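Local coordinates for cellulase (Bacillus sp. BG-CS10, PDB 5E09), which probably hydrolyses internal beta-1,4-glucosidic bonds of cellulose as a salt-adapted endoglucanase, pairing a family 5 catalytic barrel with carbohydrate-binding modules, at residues K291-L296 against Q326-M331; N368-L373 against Y386-D391; D433-E438 against F514-G519. All coordinates share one frame; numbering follows the deposited sequence.

Contact 1: K291-L296 against Q326-M331; sequences KFFEFL and QEFHNM
The ring of Phe328 turns its edge onto the ring face of Phe293, a T-shaped (edge-to-face) pair with centroids 5.0 Å apart and planes at 67°. Its leading atom is CE1 of Phe328, 3.6 Å from CD2 of Phe293 and toward the rim of that ring. Phe328 reaches this place because CG lies anti to its backbone N (chi1 176°), which swings the ring out toward helix 286-302. The Phe293 ring thus lies between Phe328 on one face and CD2 of Phe292 on the other.

Beside the rings, Met331, present as selenomethionine, is bent at chi2 and chi3, which lays its large, polarisable SE against the CB and CG methylenes of Glu294, 3.8 Å from CG. Only this part of Glu294 is used: the chain bends at chi2 (-86°) and carries the carboxylate away, where OE2 meets Arg339 and the backbone N of Ser340.

No hydrogen bond crosses between 291-296 and 326-331. In this part, the helix between the seventh and eighth barrel strands and helix 326-337, which follows the eighth, meet by aromatic and dispersion forces; a hydrogen bond from Gln286 to Glu327 also joins them, and the buried carboxylate is satisfied outside both segments.

Contact 2: N368-L373 against Y386-D391; sequences NELTGL and YELAGD
Two different first torsions bring Tyr386 and Leu373 together: the tyrosine ring stands between its backbone N and carbonyl carbon (chi1 73°), whereas CG of Leu373 lies anti to its own carbonyl carbon. Both residues belong to the X2 module, a small beta-sandwich of the E-set clan, and the contact bridges its two sheets. Strands 370-373 and 386-389 run nearly antiparallel, at 163°, but their axes stay 9.2 Å apart, a spacing filled by side chains.

Leu373 lays its CD1 methyl over one face of the Tyr386 ring, 3.7 Å from the centroid and 21° off the normal, a CH-pi contact. The branched leucine matches the broad ring well, since CG and CB follow the same ring toward its hydroxyl end. Leu393 and Met395 of strand 392-395 also pack against both residues. With an alanine in place of Tyr386, Leu373 would probably lose the ring under its CD1 methyl, leaving a gap between the sheets.

Nearer the margin, Leu370 and Leu388 meet through methyl groups, CD2 of Leu370 lying 3.9 Å from CD1 of Leu388. These leucines close the apolar layer at a more exposed place. Thr371 and Gly372 together face Gln418 of strand 410-419, forming a classic beta bulge. At this bulge the phenol end of the ring meets the backbone, CA of Gly372 lying 3.5 Å from OH of Tyr386.

Contact 3: D433-E438 against F514-G519; sequences DEPTLE and FHFWSG
Pro435 sets its CB-CG edge on one face of the Phe516 ring, and this is the tightly packed part of the contact. CG of Pro435 stands 3.6 Å from the ring centroid and only 8° off its normal, a CH-pi contact almost exactly over the centre. CB of the same proline is 3.6 Å from CZ of Phe516. With CG anti to the carbonyl carbon (chi1 -68°), the Phe516 ring reaches across toward the proline. A proline suits this place because its closed ring holds CB and CG in fixed positions, so two methylenes meet the aromatic face together. Val522 of strand 521-529 packs against both partners.

The second meeting is looser. Leu437 sends CD1 obliquely toward the Phe514 ring and comes to 3.9 Å from CD2 of Phe514, a single methyl touching two ring carbons. Ile449 and Ala451 also touch the leucine, while Met461 touches Phe514.

The polar residues lie on the more open side. Glu434 points away from strand 509-516, and its backbone N donates to OD1 of Asp433 at 3.0 Å, using the anti lone pair of that oxygen. At the same end, beyond Phe516, a type I beta turn runs to Gly519, closed by the bond from Gly519 N to Phe516 O at 3.1 Å. Glycine suits the end of this turn, because its positive phi of 111° would push a CB against the preceding carbonyl oxygen.

No hydrogen bond links the two segments. In the antiparallel sheet of this family 46 module, strands 521-529 and 532-536 lie between 509-516 and 436-443, so these side chains meet across the inside of the curved sheet, by hydrocarbon and aromatic surfaces, with Glu434 and Thr436 turned away from the apolar meeting.

In the fold
The three contacts follow one another along the chain, and none touches another. Contact 1 lies where helix 286-302 of the eight-stranded parallel barrel meets helix 326-337, which leads toward the first accessory module. Contact 2 spans the two sheets of the X2 module, its centre about 21 Å from that of contact 1. Contact 3, inside the C-terminal module with its large antiparallel sheet, is centred about 27 Å from contact 1 and 31 Å from contact 2. Trp425 of strand 425-432 touches Lys291 and Met331, tying the X2 module to the helices of contact 1. Contacts 2 and 3 thus lie inside the accessory modules, while contact 1 packs barrel helices where the X2 module abuts them.

Contact 1: K291-L296 against Q326-M331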
loop_
_atom_site.group_PDB
_atom_site.type_symbol
_atom_site.label_atom_id
_atom_site.label_comp_id
_atom_site.label_asym_id
_atom_site.label_seq_id
_atom_site.Cartn_x
_atom_site.Cartn_y
_atom_site.Cartn_z
ATOM N N LYS A 291 1.579 0.331 12.507
ATOM C CA LYS A 291 0.299 0.446 13.204
ATOM C C LYS A 291 -0.891 0.408 12.231
ATOM O O LYS A 291 -1.927 -0.228 12.511
ATOM C CB LYS A 291 0.271 1.720 14.053
ATOM C CG LYS A 291 1.123 1.613 15.324
ATOM C CD LYS A 291 0.956 2.826 16.241
ATOM C CE LYS A 291 1.680 4.039 15.693
ATOM N NZ LYS A 291 1.682 5.173 16.663
ATOM N N PHE A 292 -0.732 1.062 11.079
ATOM C CA PHE A 292 -1.775 1.042 10.061
ATOM C C PHE A 292 -2.075 -0.388 9.629
ATOM O O PHE A 292 -3.226 -0.832 9.677
ATOM C CB PHE A 292 -1.385 1.879 8.838
ATOM C CG PHE A 292 -2.341 1.730 7.681
ATOM C CD1 PHE A 292 -3.487 2.509 7.606
ATOM C CD2 PHE A 292 -2.102 0.804 6.678
ATOM C CE1 PHE A 292 -4.379 2.368 6.547
ATOM C CE2 PHE A 292 -2.989 0.655 5.623
ATOM C CZ PHE A 292 -4.131 1.439 5.560
ATOM N N PHE A 293 -1.045 -1.112 9.201
ATOM C CA PHE A 293 -1.282 -2.464 8.693
ATOM C C PHE A 293 -1.798 -3.424 9.772
ATOM O O PHE A 293 -2.639 -4.285 9.486
ATOM C CB PHE A 293 -0.015 -3.009 8.032
ATOM C CG PHE A 293 0.217 -2.454 6.653
ATOM C CD1 PHE A 293 -0.418 -3.013 5.553
ATOM C CD2 PHE A 293 1.041 -1.356 6.457
ATOM C CE1 PHE A 293 -0.227 -2.499 4.272
ATOM C CE2 PHE A 293 1.243 -0.834 5.178
ATOM C CZ PHE A 293 0.604 -1.410 4.084
ATOM N N GLU A 294 -1.325 -3.263 11.006
ATOM C CA GLU A 294 -1.811 -4.090 12.117
ATOM C C GLU A 294 -3.316 -3.884 12.334
ATOM O O GLU A 294 -4.101 -4.847 12.412
ATOM C CB GLU A 294 -1.033 -3.768 13.401
ATOM C CG GLU A 294 -1.229 -4.764 14.548
ATOM C CD GLU A 294 -2.449 -4.463 15.396
ATOM O OE1 GLU A 294 -2.841 -3.276 15.488
ATOM O OE2 GLU A 294 -3.019 -5.420 15.968
ATOM N N PHE A 295 -3.710 -2.618 12.428
ATOM C CA PHE A 295 -5.117 -2.263 12.586
ATOM C C PHE A 295 -5.980 -2.813 11.436
ATOM O O PHE A 295 -6.981 -3.525 11.651
ATOM C CB PHE A 295 -5.236 -0.744 12.678
ATOM C CG PHE A 295 -6.584 -0.260 13.106
ATOM C CD1 PHE A 295 -6.905 -0.161 14.450
ATOM C CD2 PHE A 295 -7.523 0.123 12.167
ATOM C CE1 PHE A 295 -8.152 0.300 14.848
ATOM C CE2 PHE A 295 -8.766 0.587 12.555
ATOM C CZ PHE A 295 -9.083 0.677 13.896
ATOM N N LEU A 296 -5.567 -2.490 10.213
ATOM C CA LEU A 296 -6.275 -2.922 9.011
ATOM C C LEU A 296 -6.504 -4.431 8.972
ATOM O O LEU A 296 -7.637 -4.894 8.778
ATOM C CB LEU A 296 -5.507 -2.496 7.756
ATOM C CG LEU A 296 -6.094 -2.982 6.426
ATOM C CD1 LEU A 296 -7.520 -2.473 6.246
ATOM C CD2 LEU A 296 -5.220 -2.569 5.246
ATOM N N GLN A 326 12.022 -6.382 6.745
ATOM C CA GLN A 326 11.660 -7.580 7.494
ATOM C C GLN A 326 10.694 -7.288 8.634
ATOM O O GLN A 326 9.821 -8.099 8.943
ATOM C CB GLN A 326 12.917 -8.255 8.048
ATOM C CG GLN A 326 12.665 -9.617 8.658
ATOM C CD GLN A 326 12.275 -10.657 7.621
ATOM O OE1 GLN A 326 12.869 -10.733 6.541
ATOM N NE2 GLN A 326 11.265 -11.463 7.945
ATOM N N GLU A 327 10.871 -6.133 9.267
ATOM C CA GLU A 327 10.001 -5.689 10.351
ATOM C C GLU A 327 8.549 -5.601 9.866
ATOM O O GLU A 327 7.617 -6.094 10.519
ATOM C CB GLU A 327 10.494 -4.334 10.878
ATOM C CG GLU A 327 9.789 -3.796 12.112
ATOM C CD GLU A 327 10.420 -2.501 12.608
ATOM O OE1 GLU A 327 10.553 -2.331 13.835
ATOM O OE2 GLU A 327 10.790 -1.652 11.770
ATOM N N PHE A 328 8.390 -4.981 8.699
ATOM C CA PHE A 328 7.109 -4.837 8.010
ATOM C C PHE A 328 6.422 -6.188 7.784
ATOM O O PHE A 328 5.281 -6.411 8.230
ATOM C CB PHE A 328 7.346 -4.101 6.676
ATOM C CG PHE A 328 6.128 -3.968 5.805
ATOM C CD1 PHE A 328 4.911 -3.573 6.330
ATOM C CD2 PHE A 328 6.219 -4.203 4.445
ATOM C CE1 PHE A 328 3.800 -3.439 5.519
ATOM C CE2 PHE A 328 5.109 -4.071 3.627
ATOM C CZ PHE A 328 3.898 -3.687 4.167
ATOM N N HIS A 329 7.121 -7.101 7.115
ATOM C CA HIS A 329 6.525 -8.397 6.833
ATOM C C HIS A 329 6.254 -9.206 8.094
ATOM O O HIS A 329 5.293 -9.972 8.142
ATOM C CB HIS A 329 7.391 -9.230 5.900
ATOM C CG HIS A 329 6.776 -10.555 5.575
ATOM N ND1 HIS A 329 7.195 -11.732 6.155
ATOM C CD2 HIS A 329 5.729 -10.874 4.776
ATOM C CE1 HIS A 329 6.452 -12.730 5.700
ATOM N NE2 HIS A 329 5.558 -12.235 4.864
ATOM N N ASN A 330 7.103 -9.056 9.106
ATOM C CA ASN A 330 6.842 -9.710 10.379
ATOM C C ASN A 330 5.535 -9.201 10.967
ATOM O O ASN A 330 4.766 -9.971 11.540
ATOM C CB ASN A 330 7.991 -9.491 11.370
ATOM C CG ASN A 330 9.201 -10.359 11.065
ATOM O OD1 ASN A 330 9.204 -11.136 10.106
ATOM N ND2 ASN A 330 10.240 -10.222 11.876
HETATM N N MSE A 331 5.280 -7.903 10.820
HETATM C CA MSE A 331 4.027 -7.343 11.320
HETATM C C MSE A 331 2.823 -7.901 10.551
HETATM O O MSE A 331 1.788 -8.216 11.152
HETATM C CB MSE A 331 4.043 -5.812 11.250
HETATM C CG MSE A 331 2.768 -5.168 11.785
HETATM SE SE MSE A 331 2.317 -5.747 13.609
HETATM C CE MSE A 331 2.953 -4.180 14.583
#

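Contact 2: N368-L373 against Y386-D391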
loop_
_atom_site.group_PDB
_atom_site.type_symbol
_atom_site.label_atom_id
_atom_site.label_comp_id
_atom_site.label_asym_id
_atom_site.label_seq_id
_atom_site.Cartn_x
_atom_site.Cartn_y
_atom_site.Cartn_z
ATOM N N ASN A 368 -2.735 -7.743 24.538
ATOM C CA ASN A 368 -1.538 -8.527 24.824
ATOM C C ASN A 368 -0.884 -8.078 26.117
ATOM O O ASN A 368 -1.344 -7.135 26.758
ATOM C CB ASN A 368 -0.536 -8.430 23.673
ATOM C CG ASN A 368 -1.050 -9.064 22.400
ATOM O OD1 ASN A 368 -1.769 -10.061 22.443
ATOM N ND2 ASN A 368 -0.687 -8.485 21.254
ATOM N N GLU A 369 0.194 -8.757 26.492
ATOM C CA GLU A 369 0.938 -8.430 27.701
ATOM C C GLU A 369 2.430 -8.334 27.402
ATOM O O GLU A 369 2.971 -9.163 26.672
ATOM C CB GLU A 369 0.693 -9.486 28.786
ATOM C CG GLU A 369 -0.773 -9.734 29.130
ATOM C CD GLU A 369 -1.401 -8.598 29.921
ATOM O OE1 GLU A 369 -0.676 -7.664 30.329
ATOM O OE2 GLU A 369 -2.633 -8.633 30.116
ATOM N N LEU A 370 3.087 -7.321 27.960
ATOM C CA LEU A 370 4.535 -7.208 27.869
ATOM C C LEU A 370 5.173 -8.308 28.708
ATOM O O LEU A 370 4.744 -8.545 29.842
ATOM C CB LEU A 370 5.008 -5.837 28.349
ATOM C CG LEU A 370 6.511 -5.569 28.266
ATOM C CD1 LEU A 370 6.944 -5.335 26.822
ATOM C CD2 LEU A 370 6.903 -4.395 29.153
ATOM N N THR A 371 6.183 -8.982 28.159
ATOM C CA THR A 371 6.870 -10.039 28.898
ATOM C C THR A 371 8.369 -9.780 29.085
ATOM O O THR A 371 9.010 -10.433 29.907
ATOM C CB THR A 371 6.697 -11.405 28.220
ATOM O OG1 THR A 371 7.243 -11.357 26.897
ATOM C CG2 THR A 371 5.228 -11.781 28.155
ATOM N N GLY A 372 8.926 -8.843 28.321
ATOM C CA GLY A 372 10.323 -8.478 28.473
ATOM C C GLY A 372 10.835 -7.452 27.471
ATOM O O GLY A 372 10.143 -7.102 26.513
ATOM N N LEU A 373 12.044 -6.954 27.716
ATOM C CA LEU A 373 12.777 -6.127 26.759
ATOM C C LEU A 373 14.114 -6.779 26.449
ATOM O O LEU A 373 14.683 -7.466 27.300
ATOM C CB LEU A 373 13.015 -4.712 27.295
ATOM C CG LEU A 373 11.815 -3.829 27.634
ATOM C CD1 LEU A 373 12.280 -2.411 27.959
ATOM C CD2 LEU A 373 10.802 -3.825 26.496
ATOM N N TYR A 386 14.373 -0.979 33.281
ATOM C CA TYR A 386 13.042 -0.533 32.887
ATOM C C TYR A 386 11.928 -0.920 33.860
ATOM O O TYR A 386 12.069 -1.848 34.649
ATOM C CB TYR A 386 12.705 -1.070 31.495
ATOM C CG TYR A 386 12.405 -2.554 31.426
ATOM C CD1 TYR A 386 13.427 -3.485 31.268
ATOM C CD2 TYR A 386 11.097 -3.019 31.474
ATOM C CE1 TYR A 386 13.156 -4.839 31.185
ATOM C CE2 TYR A 386 10.815 -4.372 31.390
ATOM C CZ TYR A 386 11.847 -5.275 31.244
ATOM O OH TYR A 386 11.566 -6.620 31.161
ATOM N N GLU A 387 10.813 -0.196 33.779
ATOM C CA GLU A 387 9.640 -0.453 34.617
ATOM C C GLU A 387 8.374 -0.408 33.764
ATOM O O GLU A 387 8.369 0.188 32.688
ATOM C CB GLU A 387 9.528 0.572 35.755
ATOM C CG GLU A 387 10.833 0.920 36.465
ATOM C CD GLU A 387 10.686 2.086 37.434
ATOM O OE1 GLU A 387 9.559 2.605 37.571
ATOM O OE2 GLU A 387 11.696 2.486 38.057
ATOM N N LEU A 388 7.301 -1.027 34.242
ATOM C CA LEU A 388 6.029 -0.971 33.533
ATOM C C LEU A 388 4.875 -0.661 34.477
ATOM O O LEU A 388 4.523 -1.485 35.315
ATOM C CB LEU A 388 5.751 -2.288 32.803
ATOM C CG LEU A 388 4.458 -2.292 31.979
ATOM C CD1 LEU A 388 4.654 -1.557 30.646
ATOM C CD2 LEU A 388 3.932 -3.704 31.752
ATOM N N ALA A 389 4.282 0.521 34.336
ATOM C CA ALA A 389 3.083 0.862 35.100
ATOM C C ALA A 389 1.857 0.792 34.195
ATOM O O ALA A 389 1.624 1.692 33.387
ATOM C CB ALA A 389 3.213 2.251 35.731
ATOM N N GLY A 390 1.092 -0.281 34.331
ATOM C CA GLY A 390 -0.073 -0.435 33.498
ATOM C C GLY A 390 0.333 -0.781 32.081
ATOM O O GLY A 390 0.602 -1.937 31.757
ATOM N N ASP A 391 0.358 0.238 31.231
ATOM C CA ASP A 391 0.664 0.073 29.822
ATOM C C ASP A 391 1.713 1.110 29.485
ATOM O O ASP A 391 2.060 1.311 28.321
ATOM C CB ASP A 391 -0.587 0.284 28.968
ATOM C CG ASP A 391 -1.179 1.670 29.135
ATOM O OD1 ASP A 391 -0.617 2.468 29.912
ATOM O OD2 ASP A 391 -2.207 1.959 28.486
#

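Contact 3: D433-E438 against F514-G519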
loop_
_atom_site.group_PDB
_atom_site.type_symbol
_atom_site.label_atom_id
_atom_site.label_comp_id
_atom_site.label_asym_id
_atom_site.label_seq_id
_atom_site.Cartn_x
_atom_site.Cartn_y
_atom_site.Cartn_z
ATOM N N ASP A 433 20.279 15.950 18.063
ATOM C CA ASP A 433 20.491 17.350 18.347
ATOM C C ASP A 433 19.469 18.126 17.526
ATOM O O ASP A 433 18.816 17.563 16.635
ATOM C CB ASP A 433 21.914 17.772 17.996
ATOM C CG ASP A 433 22.523 18.678 19.040
ATOM O OD1 ASP A 433 21.835 19.630 19.478
ATOM O OD2 ASP A 433 23.688 18.427 19.424
ATOM N N GLU A 434 19.320 19.410 17.816
ATOM C CA GLU A 434 18.418 20.241 17.036
ATOM C C GLU A 434 18.895 20.332 15.588
ATOM O O GLU A 434 20.018 20.778 15.333
ATOM C CB GLU A 434 18.319 21.631 17.643
ATOM C CG GLU A 434 17.481 22.602 16.839
ATOM C CD GLU A 434 17.811 24.050 17.160
ATOM O OE1 GLU A 434 19.004 24.426 17.105
ATOM O OE2 GLU A 434 16.874 24.813 17.480
ATOM N N PRO A 435 18.040 19.911 14.635
ATOM C CA PRO A 435 18.409 19.931 13.212
ATOM C C PRO A 435 18.677 21.352 12.697
ATOM O O PRO A 435 18.088 22.316 13.183
ATOM C CB PRO A 435 17.191 19.301 12.513
ATOM C CG PRO A 435 16.063 19.461 13.462
ATOM C CD PRO A 435 16.665 19.421 14.847
ATOM N N THR A 436 19.558 21.462 11.711
ATOM C CA THR A 436 20.051 22.747 11.228
ATOM C C THR A 436 20.053 22.814 9.700
ATOM O O THR A 436 20.446 21.858 9.029
ATOM C CB THR A 436 21.485 23.019 11.762
ATOM O OG1 THR A 436 21.458 23.059 13.191
ATOM C CG2 THR A 436 22.045 24.334 11.239
ATOM N N LEU A 437 19.614 23.947 9.156
ATOM C CA LEU A 437 19.647 24.167 7.717
ATOM C C LEU A 437 20.596 25.305 7.362
ATOM O O LEU A 437 20.941 26.121 8.212
ATOM C CB LEU A 437 18.247 24.468 7.195
ATOM C CG LEU A 437 17.200 23.422 7.559
ATOM C CD1 LEU A 437 15.817 23.917 7.182
ATOM C CD2 LEU A 437 17.520 22.102 6.879
ATOM N N GLU A 438 21.004 25.359 6.098
ATOM C CA GLU A 438 21.939 26.377 5.635
ATOM C C GLU A 438 21.391 27.221 4.486
ATOM O O GLU A 438 20.476 26.807 3.773
ATOM C CB GLU A 438 23.248 25.721 5.198
ATOM C CG GLU A 438 23.969 24.994 6.317
ATOM C CD GLU A 438 25.271 24.372 5.860
ATOM O OE1 GLU A 438 25.643 24.573 4.684
ATOM O OE2 GLU A 438 25.921 23.682 6.673
ATOM N N PHE A 514 9.656 23.024 8.587
ATOM C CA PHE A 514 9.871 21.579 8.632
ATOM C C PHE A 514 9.524 20.996 10.007
ATOM O O PHE A 514 10.049 21.438 11.037
ATOM C CB PHE A 514 11.311 21.241 8.254
ATOM C CG PHE A 514 11.646 21.558 6.823
ATOM C CD1 PHE A 514 11.399 20.633 5.822
ATOM C CD2 PHE A 514 12.193 22.786 6.479
ATOM C CE1 PHE A 514 11.704 20.919 4.502
ATOM C CE2 PHE A 514 12.500 23.084 5.159
ATOM C CZ PHE A 514 12.253 22.145 4.168
ATOM N N HIS A 515 8.615 20.022 9.998
ATOM C CA HIS A 515 8.236 19.270 11.190
ATOM C C HIS A 515 9.004 17.952 11.256
ATOM O O HIS A 515 8.903 17.107 10.342
ATOM C CB HIS A 515 6.729 18.980 11.210
ATOM C CG HIS A 515 5.864 20.205 11.223
ATOM N ND1 HIS A 515 4.979 20.481 12.244
ATOM C CD2 HIS A 515 5.730 21.214 10.328
ATOM C CE1 HIS A 515 4.344 21.610 11.982
ATOM N NE2 HIS A 515 4.783 22.076 10.826
ATOM N N PHE A 516 9.750 17.789 12.349
ATOM C CA PHE A 516 10.542 16.592 12.627
ATOM C C PHE A 516 9.843 15.692 13.642
ATOM O O PHE A 516 9.012 16.154 14.420
ATOM C CB PHE A 516 11.928 16.972 13.147
ATOM C CG PHE A 516 12.792 17.641 12.129
ATOM C CD1 PHE A 516 12.640 18.990 11.850
ATOM C CD2 PHE A 516 13.761 16.922 11.448
ATOM C CE1 PHE A 516 13.436 19.608 10.903
ATOM C CE2 PHE A 516 14.563 17.538 10.502
ATOM C CZ PHE A 516 14.396 18.879 10.227
ATOM N N TRP A 517 10.198 14.410 13.646
ATOM C CA TRP A 517 9.552 13.441 14.532
ATOM C C TRP A 517 9.968 13.566 15.999
ATOM O O TRP A 517 9.310 13.021 16.881
ATOM C CB TRP A 517 9.820 12.022 14.029
ATOM C CG TRP A 517 8.888 11.672 12.922
ATOM C CD1 TRP A 517 9.192 11.539 11.592
ATOM C CD2 TRP A 517 7.487 11.459 13.033
ATOM N NE1 TRP A 517 8.059 11.237 10.876
ATOM C CE2 TRP A 517 6.979 11.180 11.750
ATOM C CE3 TRP A 517 6.582 11.464 14.112
ATOM C CZ2 TRP A 517 5.646 10.908 11.492
ATOM C CZ3 TRP A 517 5.249 11.197 13.866
ATOM C CH2 TRP A 517 4.791 10.923 12.567
ATOM N N SER A 518 11.053 14.284 16.260
ATOM C CA SER A 518 11.437 14.611 17.627
ATOM C C SER A 518 10.455 15.597 18.253
ATOM O O SER A 518 10.328 15.673 19.475
ATOM C CB SER A 518 12.830 15.210 17.654
ATOM O OG SER A 518 12.789 16.522 17.120
ATOM N N GLY A 519 9.767 16.351 17.403
ATOM C CA GLY A 519 8.926 17.444 17.852
ATOM C C GLY A 519 9.513 18.781 17.440
ATOM O O GLY A 519 8.840 19.804 17.498
#